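Local coordinates for protein endoglucanase (Ganoderma lucidum, PDB 5D8Z) that probably hydrolyses internal beta-1,4-glucosidic bonds of cellulose and related glucans, as a family 5 glycoside hydrolase with a TIM-barrel catalytic domain, at residues Ser204-Val209 / Val234-Asp239; Gly279-Ser284 / Asp333-Ser338; Gly40-Ser45 / Gly80-Thr85; Phe72-Leu77 / Ser114-Val119. All coordinates share one frame; numbering follows the deposited sequence.

Contact 1. Residues Ser204-Val209 / Val234-Asp239; sequences SAETFV and VHKYLD. With BGC (beta-D-glucopyranose), chain C.
The carbonyl oxygen of H235 draws two groups of the 204-209 loop. It accepts the backbone N-H of A205, with 3.0 Å from N to O, an angle of 148° at the hydrogen and the donor tilted 19° from the carbonyl plane. The CA of S204 adds a CA-H...O contact, 3.5 Å from the H235 O, in a single bridge. S204 OG, placed anti to its own backbone N (chi1 164°), also accepts the N-H of E206, an ST turn.

The alkyl part of K236 runs alongside this turn. Its CG lies 3.6 Å from A205 CB, and bends further along the chain carry CE past S204 OG. The NZ then stops 4.0 Å from E206 OE1, an attraction of opposite charges short of a salt bridge, and is hydrogen-bonded to N253 OD1. A methionine in place of K236 would probably leave N253 OD1 without its ammonium donor and E206 without its nearby positive charge. V234 sets CG2 4.0 Å from A205 CB and CG1 over one face of the F208 ring, a CH-pi contact, 3.8 Å from F208 CD1.

The same segment reaches the glycan pocket: Y237 CE2 approaches C6 of the bound glucose obliquely at 3.6 Å, while H235 ND1 is bonded to E164, another pocket residue. The contact lies at the C-terminal part of barrel strand 230-235, where V234 pairs with F273 and T275 of strand 272-277 and E206, V209 and K236 rest on helix 254-267.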
loop_
_atom_site.group_PDB
_atom_site.type_symbol
_atom_site.label_atom_id
_atom_site.label_comp_id
_atom_site.label_asym_id
_atom_site.label_seq_id
_atom_site.Cartn_x
_atom_site.Cartn_y
_atom_site.Cartn_z
ATOM N N SER A 204 7.192 4.202 -8.686
ATOM C CA SER A 204 7.427 3.214 -9.702
ATOM C C SER A 204 8.686 2.446 -9.291
ATOM O O SER A 204 9.681 3.046 -8.867
ATOM C CB SER A 204 7.603 3.887 -11.047
ATOM O OG SER A 204 8.184 3.012 -11.979
ATOM N N ALA A 205 8.609 1.126 -9.376
ATOM C CA ALA A 205 9.761 0.248 -9.156
ATOM C C ALA A 205 10.846 0.382 -10.222
ATOM O O ALA A 205 11.993 0.045 -9.980
ATOM C CB ALA A 205 9.305 -1.201 -9.114
ATOM N N GLU A 206 10.463 0.826 -11.410
ATOM C CA GLU A 206 11.384 0.980 -12.527
ATOM C C GLU A 206 12.357 2.130 -12.327
ATOM O O GLU A 206 13.500 2.045 -12.722
ATOM C CB GLU A 206 10.590 1.204 -13.801
ATOM C CG GLU A 206 11.403 1.350 -15.067
ATOM C CD GLU A 206 10.690 0.727 -16.257
ATOM O OE1 GLU A 206 10.156 -0.402 -16.099
ATOM O OE2 GLU A 206 10.654 1.342 -17.348
ATOM N N THR A 207 11.908 3.218 -11.723
ATOM C CA THR A 207 12.768 4.392 -11.554
ATOM C C THR A 207 13.245 4.552 -10.127
ATOM O O THR A 207 13.943 5.507 -9.833
ATOM C CB THR A 207 11.997 5.664 -11.895
ATOM O OG1 THR A 207 10.871 5.752 -11.000
ATOM C CG2 THR A 207 11.519 5.606 -13.334
ATOM N N PHE A 208 12.863 3.638 -9.244
ATOM C CA PHE A 208 13.135 3.805 -7.834
ATOM C C PHE A 208 14.579 4.098 -7.486
ATOM O O PHE A 208 14.837 4.881 -6.582
ATOM C CB PHE A 208 12.712 2.577 -7.050
ATOM C CG PHE A 208 12.668 2.803 -5.564
ATOM C CD1 PHE A 208 11.594 3.453 -4.993
ATOM C CD2 PHE A 208 13.708 2.378 -4.747
ATOM C CE1 PHE A 208 11.552 3.680 -3.635
ATOM C CE2 PHE A 208 13.669 2.591 -3.383
ATOM C CZ PHE A 208 12.586 3.242 -2.822
ATOM N N VAL A 209 15.515 3.446 -8.172
ATOM C CA VAL A 209 16.954 3.713 -8.005
ATOM C C VAL A 209 17.422 4.853 -8.929
ATOM O O VAL A 209 18.145 5.758 -8.483
ATOM C CB VAL A 209 17.804 2.454 -8.297
ATOM C CG1 VAL A 209 19.280 2.725 -8.014
ATOM C CG2 VAL A 209 17.307 1.252 -7.487
ATOM N N VAL A 234 7.195 -0.047 -3.070
ATOM C CA VAL A 234 7.154 0.181 -4.512
ATOM C C VAL A 234 5.894 -0.383 -5.140
ATOM O O VAL A 234 5.245 -1.277 -4.594
ATOM C CB VAL A 234 8.415 -0.357 -5.230
ATOM C CG1 VAL A 234 9.673 0.157 -4.547
ATOM C CG2 VAL A 234 8.442 -1.873 -5.233
ATOM N N HIS A 235 5.575 0.180 -6.303
ATOM C CA HIS A 235 4.371 -0.103 -7.052
ATOM C C HIS A 235 4.765 -0.319 -8.521
ATOM O O HIS A 235 5.730 0.286 -8.998
ATOM C CB HIS A 235 3.444 1.091 -6.945
ATOM C CG HIS A 235 2.838 1.291 -5.587
ATOM N ND1 HIS A 235 1.780 2.146 -5.377
ATOM C CD2 HIS A 235 3.104 0.730 -4.385
ATOM C CE1 HIS A 235 1.438 2.122 -4.104
ATOM N NE2 HIS A 235 2.221 1.262 -3.480
ATOM N N LYS A 236 4.024 -1.188 -9.215
ATOM C CA LYS A 236 4.301 -1.571 -10.611
ATOM C C LYS A 236 3.124 -2.285 -11.277
ATOM O O LYS A 236 2.630 -3.333 -10.788
ATOM C CB LYS A 236 5.508 -2.499 -10.697
ATOM C CG LYS A 236 6.681 -1.894 -11.431
ATOM C CD LYS A 236 6.420 -1.844 -12.917
ATOM C CE LYS A 236 6.797 -0.516 -13.538
ATOM N NZ LYS A 236 6.294 -0.504 -14.947
ATOM N N TYR A 237 2.707 -1.739 -12.416
ATOM C CA TYR A 237 1.566 -2.263 -13.159
ATOM C C TYR A 237 2.084 -2.840 -14.455
ATOM O O TYR A 237 3.231 -2.616 -14.788
ATOM C CB TYR A 237 0.565 -1.143 -13.392
ATOM C CG TYR A 237 -0.157 -0.796 -12.116
ATOM C CD1 TYR A 237 -1.236 -1.558 -11.687
ATOM C CD2 TYR A 237 0.251 0.259 -11.318
ATOM C CE1 TYR A 237 -1.920 -1.248 -10.537
ATOM C CE2 TYR A 237 -0.419 0.555 -10.149
ATOM C CZ TYR A 237 -1.501 -0.203 -9.770
ATOM O OH TYR A 237 -2.173 0.069 -8.612
ATOM N N LEU A 238 1.250 -3.574 -15.186
ATOM C CA LEU A 238 1.731 -4.351 -16.320
ATOM C C LEU A 238 1.333 -3.790 -17.685
ATOM O O LEU A 238 1.478 -4.469 -18.705
ATOM C CB LEU A 238 1.271 -5.807 -16.168
ATOM C CG LEU A 238 2.089 -6.613 -15.132
ATOM C CD1 LEU A 238 1.656 -6.290 -13.710
ATOM C CD2 LEU A 238 2.026 -8.121 -15.330
ATOM N N ASP A 239 0.858 -2.548 -17.722
ATOM C CA ASP A 239 0.378 -1.963 -18.976
ATOM C C ASP A 239 1.433 -1.032 -19.522
ATOM O O ASP A 239 2.376 -0.703 -18.807
ATOM C CB ASP A 239 -0.971 -1.259 -18.807
ATOM C CG ASP A 239 -1.001 -0.291 -17.644
ATOM O OD1 ASP A 239 -0.335 -0.548 -16.620
ATOM O OD2 ASP A 239 -1.733 0.718 -17.738
HETATM C C2 BGC C . -2.522 6.730 -12.173
HETATM C C3 BGC C . -2.913 5.993 -10.873
HETATM C C4 BGC C . -1.997 4.824 -10.557
HETATM C C5 BGC C . -0.517 5.239 -10.692
HETATM C C6 BGC C . 0.408 4.025 -10.637
HETATM C C1 BGC C . -1.005 6.994 -12.361
HETATM O O2 BGC C . -3.222 7.979 -12.189
HETATM O O3 BGC C . -4.238 5.425 -10.929
HETATM O O4 BGC C . -2.403 4.318 -9.262
HETATM O O5 BGC C . -0.211 5.877 -11.944
HETATM O O6 BGC C . 1.120 3.838 -11.865
#

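Contact 2. Residues Gly279-Ser284 / Asp333-Ser338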
loop_
_atom_site.group_PDB
_atom_site.type_symbol
_atom_site.label_atom_id
_atom_site.label_comp_id
_atom_site.label_asym_id
_atom_site.label_seq_id
_atom_site.Cartn_x
_atom_site.Cartn_y
_atom_site.Cartn_z
ATOM N N GLY A 279 -3.587 -6.431 -12.936
ATOM C CA GLY A 279 -4.022 -6.304 -14.291
ATOM C C GLY A 279 -5.398 -6.852 -14.548
ATOM O O GLY A 279 -6.095 -7.277 -13.641
ATOM N N GLY A 280 -5.789 -6.815 -15.818
ATOM C CA GLY A 280 -7.126 -7.198 -16.205
ATOM C C GLY A 280 -7.318 -8.673 -16.078
ATOM O O GLY A 280 -6.368 -9.442 -16.023
ATOM N N ASN A 281 -8.570 -9.069 -16.049
ATOM C CA ASN A 281 -8.900 -10.467 -15.935
ATOM C C ASN A 281 -8.946 -11.133 -17.320
ATOM O O ASN A 281 -9.977 -11.610 -17.743
ATOM C CB ASN A 281 -10.202 -10.582 -15.167
ATOM C CG ASN A 281 -10.034 -10.168 -13.728
ATOM O OD1 ASN A 281 -9.388 -10.878 -12.965
ATOM N ND2 ASN A 281 -10.593 -9.011 -13.348
ATOM N N VAL A 282 -7.792 -11.180 -17.987
ATOM C CA VAL A 282 -7.675 -11.643 -19.369
ATOM C C VAL A 282 -6.400 -12.466 -19.615
ATOM O O VAL A 282 -5.491 -12.495 -18.779
ATOM C CB VAL A 282 -7.692 -10.451 -20.332
ATOM C CG1 VAL A 282 -8.963 -9.628 -20.132
ATOM C CG2 VAL A 282 -6.447 -9.581 -20.166
ATOM N N ALA A 283 -6.326 -13.125 -20.772
ATOM C CA ALA A 283 -5.204 -14.050 -21.077
ATOM C C ALA A 283 -3.818 -13.427 -20.902
ATOM O O ALA A 283 -2.999 -13.944 -20.154
ATOM C CB ALA A 283 -5.335 -14.610 -22.488
ATOM N N SER A 284 -3.590 -12.314 -21.593
ATOM C CA SER A 284 -2.274 -11.654 -21.676
ATOM C C SER A 284 -1.726 -11.325 -20.303
ATOM O O SER A 284 -0.528 -11.407 -20.040
ATOM C CB SER A 284 -2.386 -10.360 -22.485
ATOM O OG SER A 284 -3.137 -9.395 -21.762
ATOM N N ASP A 333 -13.303 -16.392 -7.018
ATOM C CA ASP A 333 -12.386 -15.312 -7.340
ATOM C C ASP A 333 -12.464 -14.811 -8.760
ATOM O O ASP A 333 -12.995 -15.452 -9.636
ATOM C CB ASP A 333 -10.956 -15.768 -7.068
ATOM C CG ASP A 333 -10.695 -15.949 -5.609
ATOM O OD1 ASP A 333 -10.178 -17.013 -5.222
ATOM O OD2 ASP A 333 -11.055 -15.039 -4.831
ATOM N N THR A 334 -11.870 -13.662 -8.999
ATOM C CA THR A 334 -11.705 -13.228 -10.354
ATOM C C THR A 334 -10.689 -14.146 -10.970
ATOM O O THR A 334 -10.024 -14.908 -10.268
ATOM C CB THR A 334 -11.222 -11.774 -10.462
ATOM O OG1 THR A 334 -9.915 -11.660 -9.885
ATOM C CG2 THR A 334 -12.219 -10.830 -9.773
ATOM N N ALA A 335 -10.599 -14.074 -12.292
ATOM C CA ALA A 335 -9.703 -14.905 -13.074
ATOM C C ALA A 335 -8.246 -14.776 -12.612
ATOM O O ALA A 335 -7.543 -15.782 -12.456
ATOM C CB ALA A 335 -9.804 -14.500 -14.527
ATOM N N LEU A 336 -7.811 -13.530 -12.405
ATOM C CA LEU A 336 -6.399 -13.210 -12.227
ATOM C C LEU A 336 -5.895 -13.597 -10.860
ATOM O O LEU A 336 -4.723 -13.964 -10.685
ATOM C CB LEU A 336 -6.179 -11.723 -12.407
ATOM C CG LEU A 336 -4.741 -11.242 -12.277
ATOM C CD1 LEU A 336 -3.853 -12.006 -13.225
ATOM C CD2 LEU A 336 -4.664 -9.765 -12.572
ATOM N N VAL A 337 -6.791 -13.508 -9.892
ATOM C CA VAL A 337 -6.487 -13.962 -8.564
ATOM C C VAL A 337 -6.329 -15.482 -8.509
ATOM O O VAL A 337 -5.438 -15.991 -7.807
ATOM C CB VAL A 337 -7.565 -13.516 -7.566
ATOM C CG1 VAL A 337 -7.290 -14.099 -6.185
ATOM C CG2 VAL A 337 -7.594 -12.013 -7.484
ATOM N N SER A 338 -7.192 -16.210 -9.214
ATOM C CA SER A 338 -7.150 -17.673 -9.132
ATOM C C SER A 338 -6.128 -18.279 -10.094
ATOM O O SER A 338 -5.539 -19.297 -9.796
ATOM C CB SER A 338 -8.526 -18.283 -9.363
ATOM O OG SER A 338 -8.957 -18.039 -10.680
#
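N281 meets the first turn of helix 335-341 chiefly through its side-chain OD1, an acceptor from outside the helix that takes an N-H of the first turn, just after the N-cap residue T334. L336 N donates to N281 OD1 across 3.1 Å, with 156° at the hydrogen and the donor in the plane of the carbonyl. T334 adds a weak bond from its OG1 to the same OD1, at 3.2 Å. The oxygen thus accepts two donors, one of them weak, where the partial positive charge of a helix N-terminus would probably suit the partly negative carbonyl oxygen.

Beside it N281 CB lies 4.0 Å from A335 CB, and the N281 and T334 side chains cross at about a right angle. L336, CG anti to its backbone N (chi1 -179°), lays CD2 against the backbone of G279 and also touches M289 of helix 283-298.

In the second shell, N281 ND2 is bonded to G321 O, which defines the rotation that turns OD1 to the helix, and the backbone of N281 is the centre of an inverse gamma turn leading to V282, the N-cap residue of helix 283-298. A leucine in place of N281 would probably leave L336 N and G321 O without their mates and let the two helix starts shift apart.

Within the first turn, S338 OG donates to A335 O from above the carbonyl plane, 3.2 Å away.

Contact 3. Residues Gly40-Ser45 / Gly80-Thr85; sequences GTCNAS and GWQFIT
The carboxamide of Q82 stands edge-on to the backbone of G40, with C42 over one of its faces. At the edge, Q82 NE2 donates to G40 O over 2.9 Å, with 164° at the hydrogen; G40 O lies only 10° out of the amide plane, and the donor lies in the plane of the G40 carbonyl. On the face, C42 CB sits 3.7 Å from Q82 OE1, and C42 N lies over the same side. The second flat group, the F83 ring, has the carbonyl oxygen of the poorly ordered A44 in loose approach to its edge, near the ring plane, while F32 meets the ring at a steep angle.

Q82 reaches the loop because its CG is anti to the carbonyl carbon (chi1 -75°) and the chain then bends at chi2. The buried amide has a second, weak partner in N126 OD1, and the backbone of G40 is also bonded to N126, so N126 has a link, weak on the Q82 side, to both partners of the bond.

Beneath the amide, C42 SG comes 4.0 Å from the CA of G80, the N-cap residue of helix 81-85, which has no side chain to stand between them. The same sulfur is joined to C36 in a disulfide that fastens the 40-45 loop.

The arrangement joins two elaborated beta-alpha connections of a TIM barrel: the long loop after strand 24-30, braced by a disulfide, and the short helix directly after strand 74-79.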
loop_
_atom_site.group_PDB
_atom_site.type_symbol
_atom_site.label_atom_id
_atom_site.label_comp_id
_atom_site.label_asym_id
_atom_site.label_seq_id
_atom_site.Cartn_x
_atom_site.Cartn_y
_atom_site.Cartn_z
ATOM N N GLY A 40 -3.878 15.085 -3.734
ATOM C CA GLY A 40 -3.978 15.134 -2.261
ATOM C C GLY A 40 -5.280 15.707 -1.692
ATOM O O GLY A 40 -5.374 15.980 -0.484
ATOM N N THR A 41 -6.273 15.903 -2.562
ATOM C CA THR A 41 -7.583 16.427 -2.181
ATOM C C THR A 41 -8.465 15.228 -1.965
ATOM O O THR A 41 -8.634 14.447 -2.886
ATOM C CB THR A 41 -8.174 17.307 -3.320
ATOM O OG1 THR A 41 -7.250 18.360 -3.654
ATOM C CG2 THR A 41 -9.531 17.918 -2.932
ATOM N N CYS A 42 -8.959 15.027 -0.743
ATOM C CA CYS A 42 -9.870 13.904 -0.456
ATOM C C CYS A 42 -11.208 14.460 -0.024
ATOM O O CYS A 42 -11.471 14.577 1.180
ATOM C CB CYS A 42 -9.354 12.897 0.603
ATOM S SG CYS A 42 -7.947 11.823 0.135
ATOM N N ASN A 43 -12.017 14.829 -1.024
ATOM C CA ASN A 43 -13.492 14.866 -0.912
ATOM C C ASN A 43 -13.979 13.841 0.138
ATOM O O ASN A 43 -14.488 12.774 -0.228
ATOM C CB ASN A 43 -14.128 14.565 -2.301
ATOM C CG ASN A 43 -15.617 14.941 -2.392
ATOM O OD1 ASN A 43 -16.331 15.004 -1.385
ATOM N ND2 ASN A 43 -16.092 15.187 -3.617
ATOM N N ALA A 44 -13.809 14.174 1.431
ATOM C CA ALA A 44 -14.039 13.236 2.568
ATOM C C ALA A 44 -15.523 12.884 2.796
ATOM O O ALA A 44 -15.843 12.060 3.672
ATOM C CB ALA A 44 -13.408 13.764 3.859
ATOM N N SER A 45 -16.408 13.531 2.026
ATOM C CA SER A 45 -17.747 12.998 1.739
ATOM C C SER A 45 -17.656 11.641 1.017
ATOM O O SER A 45 -18.174 10.638 1.510
ATOM C CB SER A 45 -18.568 14.000 0.883
ATOM O OG SER A 45 -19.409 13.351 -0.084
ATOM N N GLY A 80 -7.618 8.188 3.438
ATOM C CA GLY A 80 -7.119 9.546 3.344
ATOM C C GLY A 80 -6.945 10.293 4.653
ATOM O O GLY A 80 -7.699 10.135 5.595
ATOM N N TRP A 81 -5.949 11.163 4.661
ATOM C CA TRP A 81 -5.644 12.048 5.776
ATOM C C TRP A 81 -6.882 12.821 6.212
ATOM O O TRP A 81 -7.224 12.885 7.393
ATOM C CB TRP A 81 -4.550 13.019 5.322
ATOM C CG TRP A 81 -3.848 13.737 6.416
ATOM C CD1 TRP A 81 -4.249 13.866 7.699
ATOM C CD2 TRP A 81 -2.625 14.464 6.300
ATOM N NE1 TRP A 81 -3.353 14.641 8.387
ATOM C CE2 TRP A 81 -2.347 15.013 7.552
ATOM C CE3 TRP A 81 -1.729 14.664 5.268
ATOM C CZ2 TRP A 81 -1.217 15.752 7.809
ATOM C CZ3 TRP A 81 -0.600 15.402 5.505
ATOM C CH2 TRP A 81 -0.345 15.951 6.770
ATOM N N GLN A 82 -7.557 13.401 5.235
ATOM C CA GLN A 82 -8.746 14.147 5.511
ATOM C C GLN A 82 -9.779 13.290 6.262
ATOM O O GLN A 82 -10.311 13.667 7.279
ATOM C CB GLN A 82 -9.269 14.690 4.219
ATOM C CG GLN A 82 -8.461 15.868 3.700
ATOM C CD GLN A 82 -7.364 15.523 2.706
ATOM O OE1 GLN A 82 -6.777 14.439 2.734
ATOM N NE2 GLN A 82 -7.064 16.475 1.820
ATOM N N PHE A 83 -10.007 12.089 5.833
ATOM C CA PHE A 83 -10.929 11.259 6.561
ATOM C C PHE A 83 -10.492 11.047 8.018
ATOM O O PHE A 83 -11.297 11.099 8.959
ATOM C CB PHE A 83 -11.075 9.926 5.829
ATOM C CG PHE A 83 -12.123 9.041 6.405
ATOM C CD1 PHE A 83 -13.445 9.221 6.069
ATOM C CD2 PHE A 83 -11.779 8.026 7.289
ATOM C CE1 PHE A 83 -14.418 8.404 6.590
ATOM C CE2 PHE A 83 -12.743 7.209 7.841
ATOM C CZ PHE A 83 -14.069 7.399 7.494
ATOM N N ILE A 84 -9.213 10.804 8.216
ATOM C CA ILE A 84 -8.732 10.470 9.543
ATOM C C ILE A 84 -8.959 11.609 10.476
ATOM O O ILE A 84 -9.266 11.392 11.648
ATOM C CB ILE A 84 -7.238 10.183 9.535
ATOM C CG1 ILE A 84 -7.001 8.849 8.868
ATOM C CG2 ILE A 84 -6.707 10.142 10.955
ATOM C CD1 ILE A 84 -5.586 8.634 8.430
ATOM N N THR A 85 -8.777 12.821 9.968
ATOM C CA THR A 85 -8.841 14.015 10.797
ATOM C C THR A 85 -10.065 14.923 10.550
ATOM O O THR A 85 -10.145 16.026 11.099
ATOM C CB THR A 85 -7.597 14.854 10.514
ATOM O OG1 THR A 85 -7.646 15.303 9.144
ATOM C CG2 THR A 85 -6.349 14.025 10.778
#

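Contact 4. Residues Phe72-Leu77 / Ser114-Val119; sequences FNVFRL and SCIVDV
I116 and R76, side by side on adjacent strands, cover each other along their aliphatic parts. I116 CG2 touches R76 CG at 3.7 Å, and the other branch of I116 extends to V74, with CD1 3.9 Å from V74 CG2. R76 leaves its strand with CG anti to the backbone N (chi1 -174°) and stays extended as far as NE, which carries the guanidinium to D118. There R76 NH2 forms a salt bridge with D118 OD1 at 2.9 Å. Carboxylate and guanidinium planes are 29° apart and stacked, D118 OD2 lying over one guanidinium face. NH1 has a salt bridge to E276 and a hydrogen bond to N28, and NH2 has a second partner in N163, while D118 OD2 is bonded to H120 ND1.

Strands 74-77 and 114-119 are parallel neighbours in the eight-stranded TIM barrel, their axes 20° apart, linked by a beta-alpha-beta crossover through helix 95-110. V74, R76, S114 and I116 point to the barrel interior; F75, L77 and C115 point to the helices outside.

Between the strands the bonds alternate in the parallel manner: S114 O accepts F75 N, and F75 O accepts I116 N, each at 2.9 Å. L77 N then donates to I116 O at 3.0 Å. On the outer side, L77 rests on V105 of helix 95-110 and brings CD1 to 4.5 Å from C115 CB, and C115 is tied to that helix by its disulfide with C108.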
loop_
_atom_site.group_PDB
_atom_site.type_symbol
_atom_site.label_atom_id
_atom_site.label_comp_id
_atom_site.label_asym_id
_atom_site.label_seq_id
_atom_site.Cartn_x
_atom_site.Cartn_y
_atom_site.Cartn_z
ATOM N N PHE A 72 -3.649 -15.850 1.225
ATOM C CA PHE A 72 -3.227 -14.480 1.468
ATOM C C PHE A 72 -3.014 -14.282 2.944
ATOM O O PHE A 72 -3.560 -15.018 3.762
ATOM C CB PHE A 72 -4.262 -13.486 0.931
ATOM C CG PHE A 72 -4.307 -13.420 -0.576
ATOM C CD1 PHE A 72 -3.228 -12.961 -1.290
ATOM C CD2 PHE A 72 -5.445 -13.796 -1.278
ATOM C CE1 PHE A 72 -3.262 -12.896 -2.662
ATOM C CE2 PHE A 72 -5.489 -13.701 -2.664
ATOM C CZ PHE A 72 -4.391 -13.264 -3.356
ATOM N N ASN A 73 -2.349 -13.184 3.244
ATOM C CA ASN A 73 -1.455 -13.031 4.367
ATOM C C ASN A 73 -1.489 -11.676 5.015
ATOM O O ASN A 73 -1.228 -11.532 6.198
ATOM C CB ASN A 73 -0.086 -13.088 3.745
ATOM C CG ASN A 73 0.898 -13.700 4.626
ATOM O OD1 ASN A 73 0.684 -13.769 5.822
ATOM N ND2 ASN A 73 1.994 -14.168 4.054
ATOM N N VAL A 74 -1.687 -10.668 4.161
ATOM C CA VAL A 74 -1.714 -9.266 4.533
ATOM C C VAL A 74 -2.780 -8.555 3.674
ATOM O O VAL A 74 -3.074 -8.988 2.575
ATOM C CB VAL A 74 -0.334 -8.638 4.275
ATOM C CG1 VAL A 74 -0.006 -8.663 2.798
ATOM C CG2 VAL A 74 -0.247 -7.211 4.773
ATOM N N PHE A 75 -3.334 -7.458 4.177
ATOM C CA PHE A 75 -4.225 -6.612 3.391
ATOM C C PHE A 75 -3.823 -5.184 3.511
ATOM O O PHE A 75 -3.297 -4.753 4.518
ATOM C CB PHE A 75 -5.680 -6.828 3.807
ATOM C CG PHE A 75 -6.104 -8.235 3.600
ATOM C CD1 PHE A 75 -6.142 -8.762 2.313
ATOM C CD2 PHE A 75 -6.324 -9.063 4.659
ATOM C CE1 PHE A 75 -6.459 -10.088 2.091
ATOM C CE2 PHE A 75 -6.648 -10.399 4.461
ATOM C CZ PHE A 75 -6.714 -10.912 3.170
ATOM N N ARG A 76 -4.058 -4.451 2.452
ATOM C CA ARG A 76 -3.683 -3.079 2.441
ATOM C C ARG A 76 -4.949 -2.275 2.430
ATOM O O ARG A 76 -5.806 -2.512 1.599
ATOM C CB ARG A 76 -2.855 -2.794 1.218
ATOM C CG ARG A 76 -2.291 -1.400 1.212
ATOM C CD ARG A 76 -1.180 -1.311 0.216
ATOM N NE ARG A 76 -0.576 0.002 0.156
ATOM C CZ ARG A 76 -0.840 0.902 -0.777
ATOM N NH1 ARG A 76 -1.757 0.677 -1.717
ATOM N NH2 ARG A 76 -0.182 2.048 -0.764
ATOM N N LEU A 77 -5.033 -1.304 3.333
ATOM C CA LEU A 77 -6.269 -0.608 3.658
ATOM C C LEU A 77 -6.107 0.877 3.434
ATOM O O LEU A 77 -5.778 1.629 4.381
ATOM C CB LEU A 77 -6.621 -0.806 5.132
ATOM C CG LEU A 77 -6.655 -2.209 5.702
ATOM C CD1 LEU A 77 -7.143 -2.113 7.137
ATOM C CD2 LEU A 77 -7.534 -3.103 4.861
ATOM N N SER A 114 -1.800 -9.810 8.419
ATOM C CA SER A 114 -1.150 -8.524 8.767
ATOM C C SER A 114 -1.820 -7.383 7.994
ATOM O O SER A 114 -2.333 -7.623 6.931
ATOM C CB SER A 114 0.337 -8.590 8.437
ATOM O OG SER A 114 0.884 -9.829 8.850
ATOM N N CYS A 115 -1.828 -6.160 8.516
ATOM C CA CYS A 115 -2.565 -5.055 7.856
ATOM C C CYS A 115 -1.726 -3.807 7.645
ATOM O O CYS A 115 -1.209 -3.250 8.594
ATOM C CB CYS A 115 -3.813 -4.684 8.657
ATOM S SG CYS A 115 -4.610 -6.174 9.317
ATOM N N ILE A 116 -1.608 -3.370 6.397
ATOM C CA ILE A 116 -0.961 -2.126 6.067
ATOM C C ILE A 116 -1.946 -0.982 6.177
ATOM O O ILE A 116 -2.975 -0.991 5.497
ATOM C CB ILE A 116 -0.492 -2.139 4.630
ATOM C CG1 ILE A 116 0.707 -3.080 4.457
ATOM C CG2 ILE A 116 -0.132 -0.741 4.186
ATOM C CD1 ILE A 116 0.686 -3.811 3.132
ATOM N N VAL A 117 -1.631 -0.012 7.038
ATOM C CA VAL A 117 -2.411 1.189 7.212
ATOM C C VAL A 117 -1.786 2.232 6.294
ATOM O O VAL A 117 -0.791 2.854 6.639
ATOM C CB VAL A 117 -2.366 1.659 8.675
ATOM C CG1 VAL A 117 -2.923 3.071 8.797
ATOM C CG2 VAL A 117 -3.150 0.730 9.581
ATOM N N ASP A 118 -2.374 2.395 5.117
ATOM C CA ASP A 118 -1.849 3.207 4.007
ATOM C C ASP A 118 -2.511 4.575 3.915
ATOM O O ASP A 118 -3.698 4.649 3.559
ATOM C CB ASP A 118 -2.127 2.475 2.679
ATOM C CG ASP A 118 -1.875 3.350 1.433
ATOM O OD1 ASP A 118 -0.772 3.975 1.319
ATOM O OD2 ASP A 118 -2.777 3.387 0.561
ATOM N N VAL A 119 -1.765 5.642 4.203
ATOM C CA VAL A 119 -2.306 6.994 4.034
ATOM C C VAL A 119 -2.211 7.339 2.557
ATOM O O VAL A 119 -1.120 7.531 2.015
ATOM C CB VAL A 119 -1.575 8.071 4.871
ATOM C CG1 VAL A 119 -2.152 9.430 4.564
ATOM C CG2 VAL A 119 -1.692 7.817 6.355
#

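In the fold
Along the chain, contacts 3 and 4 interleave (40-45, 72-77, 80-85, 114-119), then come contact 1 and contact 2 in series. Contact 4 lies in the wall of the eight-stranded barrel, its centre about 7 Å from that of the chain; the others sit further out. Contacts 1 and 4 reach the same sheet from centres about 19 Å apart and touch across the barrel, H235 NE2 lying 3.7 Å from R76 NH2. E276 links R76 of contact 4 to Y237 of the glycan pocket. Helix 81-85 of contact 3 follows strand 74-79 directly, and W81 N touches V119 CG1 of contact 4, whereas contact 2, about 31 Å from contact 3 between centres, joins the C-terminal helix to the barrel's periphery.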